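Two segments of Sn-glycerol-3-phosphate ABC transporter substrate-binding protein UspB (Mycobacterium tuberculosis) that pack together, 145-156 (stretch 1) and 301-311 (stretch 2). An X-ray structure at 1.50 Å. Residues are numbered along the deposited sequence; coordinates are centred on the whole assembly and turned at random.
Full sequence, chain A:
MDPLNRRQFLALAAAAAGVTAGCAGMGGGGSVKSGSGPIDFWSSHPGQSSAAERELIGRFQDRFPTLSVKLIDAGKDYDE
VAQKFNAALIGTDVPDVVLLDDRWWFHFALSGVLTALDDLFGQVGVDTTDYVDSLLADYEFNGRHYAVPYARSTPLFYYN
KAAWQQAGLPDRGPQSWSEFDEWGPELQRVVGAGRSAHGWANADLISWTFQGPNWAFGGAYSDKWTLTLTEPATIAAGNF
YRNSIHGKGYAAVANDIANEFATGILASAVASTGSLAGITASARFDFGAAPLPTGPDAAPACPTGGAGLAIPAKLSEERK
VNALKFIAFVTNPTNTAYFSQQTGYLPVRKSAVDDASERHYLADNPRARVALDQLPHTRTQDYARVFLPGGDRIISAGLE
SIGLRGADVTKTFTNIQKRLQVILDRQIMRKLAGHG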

# COMPACT_ATOMS: atom_id res chain seq x y z
N HIS A 145 4.90 -10.57 -14.52
CA HIS A 145 5.08 -9.39 -13.66
C HIS A 145 5.18 -8.13 -14.50
O HIS A 145 5.87 -8.12 -15.52
CB HIS A 145 6.34 -9.52 -12.80
CG HIS A 145 6.27 -10.61 -11.77
ND1 HIS A 145 6.54 -11.93 -12.07
CD2 HIS A 145 5.97 -10.58 -10.45
CE1 HIS A 145 6.41 -12.66 -10.98
NE2 HIS A 145 6.06 -11.87 -9.98
N TYR A 146 4.51 -7.07 -14.07
CA TYR A 146 4.45 -5.84 -14.85
C TYR A 146 5.08 -4.62 -14.19
O TYR A 146 5.10 -3.54 -14.78
CB TYR A 146 3.00 -5.53 -15.25
CG TYR A 146 2.46 -6.54 -16.22
CD1 TYR A 146 2.63 -6.37 -17.60
CD2 TYR A 146 1.83 -7.71 -15.78
CE1 TYR A 146 2.15 -7.31 -18.50
CE2 TYR A 146 1.36 -8.65 -16.67
CZ TYR A 146 1.51 -8.44 -18.03
OH TYR A 146 1.04 -9.38 -18.92
N ALA A 147 5.60 -4.78 -12.98
CA ALA A 147 6.33 -3.71 -12.32
C ALA A 147 7.22 -4.29 -11.23
O ALA A 147 7.14 -5.48 -10.92
CB ALA A 147 5.37 -2.67 -11.73
N VAL A 148 8.06 -3.44 -10.65
CA VAL A 148 8.95 -3.80 -9.55
C VAL A 148 8.62 -2.85 -8.39
O VAL A 148 8.48 -1.65 -8.60
CB VAL A 148 10.43 -3.63 -9.99
CG1 VAL A 148 11.39 -3.83 -8.82
CG2 VAL A 148 10.77 -4.59 -11.13
N PRO A 149 8.49 -3.38 -7.16
CA PRO A 149 8.13 -2.50 -6.03
C PRO A 149 9.18 -1.42 -5.78
O PRO A 149 10.38 -1.69 -5.90
CB PRO A 149 8.08 -3.47 -4.84
CG PRO A 149 8.99 -4.60 -5.24
CD PRO A 149 8.74 -4.76 -6.72
N TYR A 150 8.73 -0.22 -5.42
CA TYR A 150 9.62 0.93 -5.29
C TYR A 150 9.33 1.74 -4.02
O TYR A 150 10.19 1.86 -3.15
CB TYR A 150 9.48 1.81 -6.53
CG TYR A 150 10.29 3.09 -6.55
CD1 TYR A 150 11.67 3.08 -6.69
CD2 TYR A 150 9.65 4.33 -6.47
CE1 TYR A 150 12.40 4.26 -6.75
CE2 TYR A 150 10.37 5.52 -6.53
CZ TYR A 150 11.74 5.48 -6.66
OH TYR A 150 12.46 6.66 -6.73
N ALA A 151 8.12 2.28 -3.93
CA ALA A 151 7.71 3.09 -2.78
C ALA A 151 6.53 2.40 -2.11
O ALA A 151 5.38 2.66 -2.45
CB ALA A 151 7.33 4.50 -3.22
N ARG A 152 6.83 1.49 -1.18
CA ARG A 152 5.83 0.59 -0.64
C ARG A 152 5.56 0.83 0.84
O ARG A 152 6.46 1.21 1.59
CB ARG A 152 6.24 -0.87 -0.88
CG ARG A 152 6.64 -1.19 -2.34
CD ARG A 152 5.57 -0.78 -3.39
NE ARG A 152 4.27 -1.24 -2.93
CZ ARG A 152 3.77 -2.45 -3.13
NH1 ARG A 152 4.39 -3.33 -3.92
NH2 ARG A 152 2.61 -2.77 -2.56
N SER A 153 4.32 0.58 1.24
CA SER A 153 3.86 0.81 2.61
C SER A 153 2.94 -0.33 3.01
O SER A 153 2.56 -1.15 2.16
CB SER A 153 3.06 2.09 2.65
OG SER A 153 1.96 1.97 1.76
N THR A 154 2.60 -0.40 4.29
CA THR A 154 1.53 -1.27 4.76
C THR A 154 0.76 -0.52 5.84
O THR A 154 1.22 0.50 6.34
CB THR A 154 2.05 -2.58 5.42
OG1 THR A 154 2.58 -2.28 6.71
CG2 THR A 154 3.09 -3.28 4.56
N PRO A 155 -0.42 -1.04 6.21
CA PRO A 155 -1.03 -0.50 7.43
C PRO A 155 -0.23 -0.91 8.67
O PRO A 155 0.54 -1.88 8.65
CB PRO A 155 -2.41 -1.17 7.44
CG PRO A 155 -2.68 -1.48 5.99
CD PRO A 155 -1.35 -1.92 5.48
N LEU A 156 -0.42 -0.15 9.74
CA LEU A 156 0.26 -0.38 11.01
C LEU A 156 -0.73 -0.02 12.12
O LEU A 156 -1.56 0.87 11.94
CB LEU A 156 1.48 0.53 11.08
CG LEU A 156 2.56 0.18 12.10
CD1 LEU A 156 3.11 -1.20 11.83
CD2 LEU A 156 3.67 1.23 12.05
N ALA A 301 -3.00 -11.04 7.43
CA ALA A 301 -4.21 -10.21 7.39
C ALA A 301 -3.81 -8.75 7.34
O ALA A 301 -4.39 -7.90 8.02
CB ALA A 301 -5.11 -10.51 8.59
N CYS A 302 -2.82 -8.47 6.50
CA CYS A 302 -2.31 -7.12 6.34
C CYS A 302 -1.95 -6.92 4.87
O CYS A 302 -1.14 -7.66 4.34
CB CYS A 302 -1.06 -6.92 7.20
SG CYS A 302 -0.38 -5.24 7.11
N PRO A 303 -2.54 -5.91 4.22
CA PRO A 303 -2.22 -5.67 2.81
C PRO A 303 -0.95 -4.85 2.68
O PRO A 303 -0.43 -4.30 3.65
CB PRO A 303 -3.41 -4.83 2.34
CG PRO A 303 -3.76 -4.03 3.56
CD PRO A 303 -3.57 -4.98 4.72
N THR A 304 -0.46 -4.76 1.45
CA THR A 304 0.58 -3.81 1.13
C THR A 304 -0.04 -2.66 0.34
O THR A 304 -1.21 -2.72 -0.03
CB THR A 304 1.66 -4.46 0.30
OG1 THR A 304 1.07 -4.92 -0.91
CG2 THR A 304 2.25 -5.65 1.05
N GLY A 305 0.74 -1.62 0.08
CA GLY A 305 0.26 -0.46 -0.63
C GLY A 305 1.41 0.30 -1.27
O GLY A 305 2.58 -0.06 -1.09
N GLY A 306 1.08 1.35 -2.01
CA GLY A 306 2.10 2.18 -2.64
C GLY A 306 2.26 1.93 -4.13
O GLY A 306 1.30 1.55 -4.81
N ALA A 307 3.47 2.14 -4.64
CA ALA A 307 3.70 2.19 -6.08
C ALA A 307 4.97 1.48 -6.53
O ALA A 307 5.94 1.34 -5.76
CB ALA A 307 3.73 3.64 -6.55
N GLY A 308 4.95 1.03 -7.78
CA GLY A 308 6.07 0.34 -8.39
C GLY A 308 6.52 0.98 -9.68
O GLY A 308 5.89 1.91 -10.19
N LEU A 309 7.63 0.48 -10.22
CA LEU A 309 8.19 1.01 -11.46
C LEU A 309 7.93 0.07 -12.62
O LEU A 309 8.21 -1.14 -12.53
CB LEU A 309 9.70 1.22 -11.30
CG LEU A 309 10.14 2.18 -10.19
CD1 LEU A 309 11.66 2.26 -10.12
CD2 LEU A 309 9.54 3.56 -10.43
N ALA A 310 7.38 0.61 -13.71
CA ALA A 310 7.01 -0.18 -14.89
C ALA A 310 7.72 0.35 -16.14
O ALA A 310 8.17 1.50 -16.17
CB ALA A 310 5.50 -0.14 -15.09
N ILE A 311 7.77 -0.48 -17.17
CA ILE A 311 8.41 -0.14 -18.44
C ILE A 311 7.37 -0.21 -19.55
O ILE A 311 6.83 -1.28 -19.82
CB ILE A 311 9.56 -1.13 -18.76
CG1 ILE A 311 10.58 -1.16 -17.62
CG2 ILE A 311 10.23 -0.80 -20.09
CD1 ILE A 311 11.68 -2.21 -17.84
O HOH W 1 6.34 -2.96 -17.10

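The two segments pair antiparallel over most of the contact, and several side chains reach across the pairing. Val148 and Leu309 exchange backbone hydrogen bonds, with Leu309 N to Val148 O at 2.8 Å. A beta bulge then shifts the register by one. There Ala307 O accepts from both Tyr150 N (3.2 Å) and Ala151 N (3.0 Å).

Tyr150 has chi1 t, and its CA-to-CB bond points toward the other segment. Leu309 is m,t. These rotamers bring Leu309 CD2 over one face of the Tyr150 ring, 4.2 Å from the centroid, in a CH-pi contact. Leu309 CD1 lies 3.5 Å from Tyr150 CD1.

Arg152 leaves its backbone sideways, but three successive m torsions curl the chain back to the partner. Its NE donates to Gly305 O at 2.8 Å; NH2 adds a weak bond to the same oxygen at 3.1 Å. Ser153 N also donates to Gly305 O (3.0 Å), so this carbonyl serves both backbone and side chain.

Gly306 has phi/psi of 104/-150, which calls for glycine. An ideal CB there would sit 2.1 Å from Ala151 O, a clash.

Thr154 is p, and its OG1 donates to Pro155 O at 2.8 Å within its own segment. Pro155 CG packs against Pro303 CG at 3.7 Å, and Pro155 CD lies 3.8 Å from Cys302 SG.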